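Local coordinates for p800 reaction center core protein (Heliobacterium modesticaldum, PDB 5V8K) that forms the homodimeric core of the heliobacterial photosynthetic reaction centre, binding bacteriochlorophylls, a calcium ion and a [4Fe-4S] cluster, at residues Trp456-Asp460 with Met594-Ala598; Met222-Gln226 with Pro490-Leu494. All coordinates share one frame; numbering follows the deposited sequence.

Contact 1 (Trp456-Asp460 with Met594-Ala598); sequences WFYID and MWALA. With CA (calcium ion), chain B; GB0 (Bacteriochlorophyll g'), chain C.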
loop_
_atom_site.group_PDB
_atom_site.type_symbol
_atom_site.label_atom_id
_atom_site.label_comp_id
_atom_site.label_asym_id
_atom_site.label_seq_id
_atom_site.Cartn_x
_atom_site.Cartn_y
_atom_site.Cartn_z
ATOM N N TRP A 456 15.105 -10.678 -5.210
ATOM C CA TRP A 456 15.213 -11.171 -3.844
ATOM C C TRP A 456 14.439 -12.473 -3.660
ATOM O O TRP A 456 14.966 -13.451 -3.101
ATOM C CB TRP A 456 14.734 -10.113 -2.837
ATOM C CG TRP A 456 14.680 -10.767 -1.472
ATOM C CD1 TRP A 456 13.567 -11.138 -0.812
ATOM C CD2 TRP A 456 15.790 -11.222 -0.683
ATOM N NE1 TRP A 456 13.898 -11.803 0.351
ATOM C CE2 TRP A 456 15.261 -11.866 0.453
ATOM C CE3 TRP A 456 17.173 -11.164 -0.833
ATOM C CZ2 TRP A 456 16.081 -12.436 1.459
ATOM C CZ3 TRP A 456 17.992 -11.731 0.160
ATOM C CH2 TRP A 456 17.439 -12.346 1.288
ATOM N N PHE A 457 13.182 -12.508 -4.105
ATOM C CA PHE A 457 12.396 -13.728 -3.986
ATOM C C PHE A 457 13.104 -14.892 -4.665
ATOM O O PHE A 457 13.182 -15.984 -4.098
ATOM C CB PHE A 457 10.991 -13.521 -4.538
ATOM C CG PHE A 457 10.152 -12.542 -3.733
ATOM C CD1 PHE A 457 10.122 -12.581 -2.347
ATOM C CD2 PHE A 457 9.424 -11.548 -4.378
ATOM C CE1 PHE A 457 9.351 -11.647 -1.633
ATOM C CE2 PHE A 457 8.667 -10.666 -3.691
ATOM C CZ PHE A 457 8.635 -10.692 -2.322
ATOM N N TYR A 458 13.715 -14.660 -5.827
ATOM C CA TYR A 458 14.450 -15.741 -6.478
ATOM C C TYR A 458 15.642 -16.186 -5.632
ATOM O O TYR A 458 15.847 -17.388 -5.395
ATOM C CB TYR A 458 14.905 -15.307 -7.865
ATOM C CG TYR A 458 15.761 -16.337 -8.528
ATOM C CD1 TYR A 458 15.193 -17.424 -9.162
ATOM C CD2 TYR A 458 17.131 -16.230 -8.534
ATOM C CE1 TYR A 458 15.971 -18.404 -9.753
ATOM C CE2 TYR A 458 17.920 -17.194 -9.142
ATOM C CZ TYR A 458 17.332 -18.296 -9.728
ATOM O OH TYR A 458 18.102 -19.288 -10.342
ATOM N N ILE A 459 16.453 -15.225 -5.192
ATOM C CA ILE A 459 17.700 -15.539 -4.504
ATOM C C ILE A 459 17.422 -16.272 -3.193
ATOM O O ILE A 459 18.175 -17.154 -2.793
ATOM C CB ILE A 459 18.504 -14.236 -4.305
ATOM C CG1 ILE A 459 19.194 -13.858 -5.618
ATOM C CG2 ILE A 459 19.520 -14.350 -3.148
ATOM C CD1 ILE A 459 19.723 -12.429 -5.625
ATOM N N ASP A 460 16.339 -15.934 -2.523
ATOM C CA ASP A 460 15.992 -16.604 -1.289
ATOM C C ASP A 460 15.258 -17.925 -1.508
ATOM O O ASP A 460 14.695 -18.440 -0.545
ATOM C CB ASP A 460 15.126 -15.720 -0.401
ATOM C CG ASP A 460 15.520 -15.826 1.089
ATOM O OD1 ASP A 460 16.674 -16.157 1.394
ATOM O OD2 ASP A 460 14.647 -15.602 1.941
ATOM N N MET A 594 11.989 -6.287 3.342
ATOM C CA MET A 594 12.763 -7.323 2.674
ATOM C C MET A 594 13.952 -7.724 3.522
ATOM O O MET A 594 14.331 -8.892 3.550
ATOM C CB MET A 594 13.208 -6.838 1.292
ATOM C CG MET A 594 12.025 -6.626 0.316
ATOM S SD MET A 594 12.632 -6.030 -1.250
ATOM C CE MET A 594 12.977 -7.624 -1.856
ATOM N N TRP A 595 14.534 -6.764 4.237
ATOM C CA TRP A 595 15.599 -7.064 5.181
ATOM C C TRP A 595 15.124 -8.031 6.275
ATOM O O TRP A 595 15.829 -8.976 6.619
ATOM C CB TRP A 595 16.136 -5.773 5.767
ATOM C CG TRP A 595 17.396 -6.083 6.478
ATOM C CD1 TRP A 595 17.553 -6.303 7.812
ATOM C CD2 TRP A 595 18.669 -6.304 5.871
ATOM N NE1 TRP A 595 18.860 -6.627 8.079
ATOM C CE2 TRP A 595 19.573 -6.625 6.907
ATOM C CE3 TRP A 595 19.136 -6.246 4.560
ATOM C CZ2 TRP A 595 20.893 -6.924 6.664
ATOM C CZ3 TRP A 595 20.453 -6.534 4.315
ATOM C CH2 TRP A 595 21.327 -6.863 5.364
ATOM N N ALA A 596 13.907 -7.857 6.784
ATOM C CA ALA A 596 13.329 -8.855 7.684
ATOM C C ALA A 596 13.365 -10.248 7.086
ATOM O O ALA A 596 13.739 -11.209 7.764
ATOM C CB ALA A 596 11.909 -8.469 8.042
ATOM N N LEU A 597 12.978 -10.376 5.817
ATOM C CA LEU A 597 13.054 -11.644 5.124
ATOM C C LEU A 597 14.476 -12.148 5.024
ATOM O O LEU A 597 14.689 -13.366 4.974
ATOM C CB LEU A 597 12.451 -11.540 3.688
ATOM C CG LEU A 597 10.978 -11.228 3.558
ATOM C CD1 LEU A 597 10.657 -10.945 2.100
ATOM C CD2 LEU A 597 10.200 -12.398 4.090
ATOM N N ALA A 598 15.449 -11.251 4.899
ATOM C CA ALA A 598 16.858 -11.649 4.860
ATOM C C ALA A 598 17.419 -12.055 6.223
ATOM O O ALA A 598 18.484 -12.689 6.280
ATOM C CB ALA A 598 17.702 -10.517 4.292
HETATM CA CA CA B . 14.900 -15.639 4.352
HETATM C C1 GB0 C . 6.132 -3.556 -4.305
HETATM C C2 GB0 C . 6.594 -4.931 -4.686
HETATM C C3 GB0 C . 5.873 -5.958 -4.311
HETATM C C4 GB0 C . 4.619 -5.795 -3.528
HETATM C C5 GB0 C . 6.354 -7.298 -4.689
HETATM C C6 GB0 C . 5.278 -8.041 -5.433
HETATM N NB GB0 C . 1.180 -5.494 3.822
HETATM N ND GB0 C . 4.601 -7.483 3.821
HETATM C C10 GB0 C . 7.003 -11.026 -7.164
HETATM C C11 GB0 C . 6.682 -11.440 -8.585
HETATM C C12 GB0 C . 6.844 -12.936 -8.720
HETATM C C13 GB0 C . 7.040 -13.481 -9.929
HETATM C C14 GB0 C . 7.146 -12.630 -11.146
HETATM C C15 GB0 C . 7.140 -14.967 -10.134
HETATM C C1A GB0 C . 4.927 -5.025 1.954
HETATM C C1B GB0 C . 0.986 -4.231 3.445
HETATM C C1C GB0 C . 1.084 -8.147 5.397
HETATM C C1D GB0 C . 5.142 -8.519 4.400
HETATM C C2A GB0 C . 5.325 -3.677 1.394
HETATM C C2B GB0 C . -0.280 -3.858 3.854
HETATM C C2C GB0 C . 0.604 -9.357 6.115
HETATM C C2D GB0 C . 6.625 -9.004 4.134
HETATM C C3A GB0 C . 4.292 -2.779 2.039
HETATM C C3B GB0 C . -0.870 -4.916 4.505
HETATM C C3C GB0 C . 1.991 -9.867 6.068
HETATM C C3D GB0 C . 6.773 -7.946 3.242
HETATM C C4A GB0 C . 3.339 -3.841 2.502
HETATM C C4B GB0 C . 0.092 -5.926 4.515
HETATM C C4C GB0 C . 2.934 -9.047 5.473
HETATM C C4D GB0 C . 5.663 -7.064 3.052
HETATM C C7 GB0 C . 5.815 -9.404 -5.763
HETATM C C8 GB0 C . 6.484 -9.636 -6.896
HETATM C C9 GB0 C . 6.770 -8.516 -7.845
HETATM C CAA GB0 C . 5.263 -3.616 -0.125
HETATM C CAB GB0 C . -2.262 -4.807 5.022
HETATM C CAC GB0 C . 2.448 -11.166 6.603
HETATM C CAD GB0 C . 7.864 -7.472 2.386
HETATM C CBA GB0 C . 5.825 -2.299 -0.649
HETATM C CBB GB0 C . -2.842 -5.564 5.894
HETATM C CBC GB0 C . 1.520 -12.143 7.287
HETATM C CBD GB0 C . 7.379 -6.248 1.666
HETATM C CED GB0 C . 8.892 -6.365 -1.768
HETATM C CGA GB0 C . 5.835 -2.278 -2.160
HETATM C CGD GB0 C . 7.459 -6.554 0.217
HETATM C CHA GB0 C . 6.007 -6.012 2.190
HETATM C CHB GB0 C . 2.040 -3.483 2.740
HETATM C CHC GB0 C . -0.061 -7.239 5.179
HETATM C CHD GB0 C . 4.353 -9.359 5.310
HETATM C CMA GB0 C . 4.776 -1.961 3.260
HETATM C CMB GB0 C . -0.981 -2.579 3.575
HETATM C CMC GB0 C . 0.113 -8.969 7.515
HETATM C CMD GB0 C . 7.463 -10.107 4.622
HETATM N NA GB0 C . 3.871 -5.029 2.771
HETATM N NC GB0 C . 2.335 -7.934 5.026
HETATM O O1A GB0 C . 5.232 -1.432 -2.806
HETATM O O1D GB0 C . 6.665 -7.253 -0.399
HETATM O O2A GB0 C . 6.312 -3.442 -2.885
HETATM O O2D GB0 C . 8.583 -5.997 -0.448
HETATM O OBD GB0 C . 9.079 -7.818 2.205
HETATM MG MG GB0 C . 3.023 -6.312 4.022
HETATM O O HOH W 1 17.352 -15.563 3.787
HETATM O O HOH W 2 15.148 -17.941 3.930
#
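Trp456 draws level with Met594, and Asp460 with Ala598, at CA-CA distances of 8.0 and 7.9 Å. The end of helix 449-459 therefore runs in the same direction as helix 575-599. The Trp456 ring fills the space between them. With CG anti to the backbone N (chi1 172°), the indole runs along helix 575-599. Trp456 CB comes to 3.2 Å from Met594 CE, short for two carbons and so doubtful in detail. Trp456 NE1 lies 3.6 Å from Leu597 CB, and farther out Trp456 CH2 meets Ala598 CB at 3.5 Å. Losing the indole to an alanine would probably open a gap between the helices and leave Met594, Leu597 and Ala598 without their shared partner. Phe457 CE1 reaches Leu597 CD1 at 4.0 Å, and both residues also touch the bacteriochlorophyll g'. Past the helix, Asp460 OD2 binds calcium at 2.4 Å and accepts a hydrogen bond from Tyr505. Its OD1 takes a hydrogen bond from a calcium-bound water and forms a salt bridge with Lys261. The calcium also holds Leu597 O at 2.4 Å, two waters and Gln509. This calcium site ties the ends of two predicted membrane-spanning helices together beside a pigment pocket.

Contact 2 (Met222-Gln226 with Pro490-Leu494); sequences MIIWQ and PLHQL. With GBF (Bacteriochlorophyll g), chain Y.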
loop_
_atom_site.group_PDB
_atom_site.type_symbol
_atom_site.label_atom_id
_atom_site.label_comp_id
_atom_site.label_asym_id
_atom_site.label_seq_id
_atom_site.Cartn_x
_atom_site.Cartn_y
_atom_site.Cartn_z
ATOM N N MET A 222 28.964 -13.072 -5.525
ATOM C CA MET A 222 28.654 -13.588 -4.197
ATOM C C MET A 222 27.812 -14.857 -4.232
ATOM O O MET A 222 27.829 -15.620 -3.261
ATOM C CB MET A 222 27.933 -12.518 -3.372
ATOM C CG MET A 222 28.794 -11.380 -2.930
ATOM S SD MET A 222 27.839 -10.118 -2.042
ATOM C CE MET A 222 29.129 -9.028 -1.384
ATOM N N ILE A 223 27.031 -15.073 -5.294
ATOM C CA ILE A 223 26.295 -16.324 -5.454
ATOM C C ILE A 223 27.201 -17.423 -6.005
ATOM O O ILE A 223 27.089 -18.589 -5.614
ATOM C CB ILE A 223 25.074 -16.103 -6.364
ATOM C CG1 ILE A 223 24.092 -15.116 -5.726
ATOM C CG2 ILE A 223 24.367 -17.443 -6.704
ATOM C CD1 ILE A 223 23.007 -14.690 -6.722
ATOM N N ILE A 224 28.077 -17.071 -6.938
ATOM C CA ILE A 224 28.794 -18.044 -7.750
ATOM C C ILE A 224 30.146 -18.393 -7.140
ATOM O O ILE A 224 30.544 -19.555 -7.144
ATOM C CB ILE A 224 28.934 -17.505 -9.192
ATOM C CG1 ILE A 224 27.550 -17.435 -9.849
ATOM C CG2 ILE A 224 29.835 -18.385 -10.025
ATOM C CD1 ILE A 224 27.516 -16.687 -11.163
ATOM N N TRP A 225 30.862 -17.418 -6.576
ATOM C CA TRP A 225 32.207 -17.640 -6.025
ATOM C C TRP A 225 32.042 -17.816 -4.521
ATOM O O TRP A 225 32.100 -16.859 -3.744
ATOM C CB TRP A 225 33.148 -16.495 -6.398
ATOM C CG TRP A 225 34.559 -16.595 -5.848
ATOM C CD1 TRP A 225 35.250 -15.611 -5.200
ATOM C CD2 TRP A 225 35.442 -17.727 -5.913
ATOM N NE1 TRP A 225 36.511 -16.051 -4.876
ATOM C CE2 TRP A 225 36.655 -17.343 -5.305
ATOM C CE3 TRP A 225 35.335 -19.007 -6.454
ATOM C CZ2 TRP A 225 37.739 -18.209 -5.183
ATOM C CZ3 TRP A 225 36.414 -19.864 -6.354
ATOM C CH2 TRP A 225 37.601 -19.468 -5.702
ATOM N N GLN A 226 31.804 -19.063 -4.117
ATOM C CA GLN A 226 31.460 -19.395 -2.738
ATOM C C GLN A 226 32.569 -20.147 -2.008
ATOM O O GLN A 226 32.327 -20.764 -0.970
ATOM C CB GLN A 226 30.150 -20.184 -2.727
ATOM C CG GLN A 226 28.932 -19.273 -2.485
ATOM C CD GLN A 226 28.998 -18.549 -1.164
ATOM O OE1 GLN A 226 29.205 -19.160 -0.120
ATOM N NE2 GLN A 226 28.838 -17.229 -1.205
ATOM N N PRO A 490 24.393 -22.946 -8.748
ATOM C CA PRO A 490 25.229 -22.562 -7.591
ATOM C C PRO A 490 24.461 -21.902 -6.449
ATOM O O PRO A 490 24.942 -21.911 -5.304
ATOM C CB PRO A 490 26.257 -21.595 -8.187
ATOM C CG PRO A 490 26.183 -21.744 -9.673
ATOM C CD PRO A 490 24.948 -22.498 -10.037
ATOM N N LEU A 491 23.292 -21.342 -6.720
ATOM C CA LEU A 491 22.473 -20.760 -5.660
ATOM C C LEU A 491 22.081 -21.776 -4.597
ATOM O O LEU A 491 21.659 -21.382 -3.504
ATOM C CB LEU A 491 21.192 -20.155 -6.252
ATOM C CG LEU A 491 20.225 -19.441 -5.322
ATOM C CD1 LEU A 491 20.893 -18.237 -4.718
ATOM C CD2 LEU A 491 19.019 -18.990 -6.078
ATOM N N HIS A 492 22.119 -23.072 -4.915
ATOM C CA HIS A 492 21.703 -24.050 -3.913
ATOM C C HIS A 492 22.644 -24.076 -2.713
ATOM O O HIS A 492 22.241 -24.551 -1.644
ATOM C CB HIS A 492 21.570 -25.433 -4.538
ATOM C CG HIS A 492 22.849 -26.195 -4.618
ATOM N ND1 HIS A 492 23.678 -26.138 -5.719
ATOM C CD2 HIS A 492 23.437 -27.049 -3.745
ATOM C CE1 HIS A 492 24.735 -26.904 -5.509
ATOM N NE2 HIS A 492 24.609 -27.473 -4.323
ATOM N N GLN A 493 23.878 -23.571 -2.872
ATOM C CA GLN A 493 24.792 -23.347 -1.741
ATOM C C GLN A 493 24.219 -22.384 -0.699
ATOM O O GLN A 493 24.540 -22.488 0.491
ATOM C CB GLN A 493 26.116 -22.766 -2.230
ATOM C CG GLN A 493 26.982 -23.717 -2.969
ATOM C CD GLN A 493 27.572 -24.755 -2.037
ATOM O OE1 GLN A 493 28.408 -24.438 -1.182
ATOM N NE2 GLN A 493 27.113 -25.995 -2.164
ATOM N N LEU A 494 23.411 -21.423 -1.128
ATOM C CA LEU A 494 22.873 -20.392 -0.244
ATOM C C LEU A 494 21.418 -20.606 0.152
ATOM O O LEU A 494 21.019 -20.179 1.245
ATOM C CB LEU A 494 22.998 -19.018 -0.913
ATOM C CG LEU A 494 24.301 -18.652 -1.611
ATOM C CD1 LEU A 494 24.125 -17.231 -2.107
ATOM C CD2 LEU A 494 25.450 -18.721 -0.647
HETATM MG MG GBF Y . 22.578 -15.981 -14.798
HETATM C CHA GBF Y . 24.713 -18.338 -13.369
HETATM C CHB GBF Y . 20.253 -16.898 -12.591
HETATM C CHC GBF Y . 20.889 -13.172 -15.852
HETATM C CHD GBF Y . 25.528 -14.680 -16.422
HETATM N NA GBF Y . 22.492 -17.332 -13.334
HETATM C C1A GBF Y . 23.273 -18.357 -12.977
HETATM C C2A GBF Y . 22.880 -19.129 -11.741
HETATM C C3A GBF Y . 21.388 -18.891 -11.830
HETATM C C4A GBF Y . 21.386 -17.628 -12.618
HETATM C CMA GBF Y . 20.704 -20.024 -12.620
HETATM C CAA GBF Y . 23.456 -18.758 -10.366
HETATM C CBA GBF Y . 23.539 -17.254 -10.159
HETATM C CGA GBF Y . 22.222 -16.629 -9.744
HETATM O O1A GBF Y . 21.384 -17.207 -9.080
HETATM O O2A GBF Y . 22.019 -15.229 -10.018
HETATM N NB GBF Y . 20.818 -15.145 -14.255
HETATM C C1B GBF Y . 19.951 -15.685 -13.387
HETATM C C2B GBF Y . 18.822 -14.869 -13.358
HETATM C C3B GBF Y . 19.008 -13.842 -14.262
HETATM C C4B GBF Y . 20.260 -14.059 -14.846
HETATM C CMB GBF Y . 17.597 -15.039 -12.494
HETATM C CAB GBF Y . 17.962 -12.816 -14.425
HETATM C CBB GBF Y . 17.972 -11.697 -15.077
HETATM N NC GBF Y . 23.110 -14.336 -15.874
HETATM C C1C GBF Y . 22.305 -13.337 -16.244
HETATM C C2C GBF Y . 22.689 -12.198 -17.116
HETATM C C3C GBF Y . 24.049 -12.765 -17.173
HETATM C C4C GBF Y . 24.252 -13.959 -16.491
HETATM C CMC GBF Y . 21.874 -12.305 -18.417
HETATM C CAC GBF Y . 25.168 -12.141 -17.921
HETATM C CBC GBF Y . 25.006 -10.856 -18.674
HETATM N ND GBF Y . 24.566 -16.295 -14.956
HETATM C C1D GBF Y . 25.657 -15.853 -15.554
HETATM C C2D GBF Y . 27.101 -16.551 -15.373
HETATM C C3D GBF Y . 26.509 -17.459 -14.521
HETATM C C4D GBF Y . 25.124 -17.348 -14.258
HETATM C CMD GBF Y . 28.505 -16.371 -15.860
HETATM C CAD GBF Y . 26.962 -18.728 -13.926
HETATM O OBD GBF Y . 28.105 -19.165 -13.574
HETATM C CBD GBF Y . 25.829 -19.268 -13.114
HETATM C CGD GBF Y . 25.498 -20.644 -13.590
HETATM O O1D GBF Y . 24.713 -20.849 -14.526
HETATM O O2D GBF Y . 26.173 -21.735 -12.959
HETATM C CED GBF Y . 25.885 -23.032 -13.467
HETATM C C1 GBF Y . 20.798 -14.596 -9.644
HETATM C C2 GBF Y . 21.017 -13.118 -9.697
HETATM C C3 GBF Y . 20.011 -12.266 -9.494
HETATM C C4 GBF Y . 18.634 -12.787 -9.257
HETATM C C5 GBF Y . 20.271 -10.780 -9.528
HETATM C C6 GBF Y . 19.689 -10.196 -10.832
HETATM C C7 GBF Y . 19.828 -8.682 -10.866
HETATM C C8 GBF Y . 20.157 -8.005 -11.992
HETATM C C9 GBF Y . 20.382 -8.709 -13.309
HETATM C C10 GBF Y . 20.251 -6.498 -12.023
HETATM C C11 GBF Y . 20.982 -5.865 -10.894
HETATM C C12 GBF Y . 21.322 -4.417 -11.186
HETATM C C13 GBF Y . 22.152 -3.720 -10.387
HETATM C C14 GBF Y . 22.458 -2.296 -10.725
HETATM C C15 GBF Y . 22.778 -4.339 -9.152
HETATM O O HOH W 3 27.453 -20.972 -4.791
#
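Pro490 opens the 490-494 segment against Ile223 and Ile224, at the end of helix 200-224. Its CB lies 4.4 Å from Ile224 CA. The far side of the proline ring rests on the bacteriochlorophyll g, with Pro490 CD 3.3 Å from the ester oxygen O2D. Ile224 CD1 touches the same pigment. One water donates to two backbone oxygens, Ile223 O and Pro490 O, and so bridges the segments. Pro490 O is also the acceptor for Gln493 N, which closes a 3-10 turn. Leu491 comes next. Its chi1 of -177° turns the end of the leucine toward Ile223, where Leu491 CD1 meets Ile223 CG2 at 4.1 Å. Ile223 CG2 touches both this leucine and the ester that carries the pigment tail, and CD1 reaches the same ester. At Gln493 the contact is light: its CB lies 4.5 Å from Gln226 CG. Leu494 closes the segment with two methyls. CD1 approaches Ile223 CG1 at 4.2 Å, the two side chains crossing at about a right angle. CD2 lies 3.6 Å from Gln226 CD and nearly as close to the amide O and N. That amide is held at both ends. Gln226 NE2 donates to Met222 O at 2.8 Å (156° at the hydrogen), and OE1 accepts from Arg236. A bend at chi2 (-60°) folds the glutamine back toward the last turn of helix 200-224. The join is thus mostly apolar, with a water matching two carbonyls that cannot bond to each other, and it walls one side of a bacteriochlorophyll pocket.

How the contacts relate
The two contacts have centres about 15 Å apart, and their segments alternate along the chain: 222-226, 456-460, 490-494, 594-598. Contact 1 joins helices 449-459 and 575-599. Contact 2 joins the end of helix 200-224 to the loop between helices 475-488 and 502-513. They touch directly, with Ile459 O 3.5 Å from Leu491 CD1 and Ile459 CG1 4.1 Å from Ile223 CD1. Helix 258-291 borders both. Its Lys261, which pairs with the calcium ligand of contact 1, also donates to Leu494 O in contact 2. Distant parts of the chain thus meet in one buried region, where the calcium site lies among the pigment pockets.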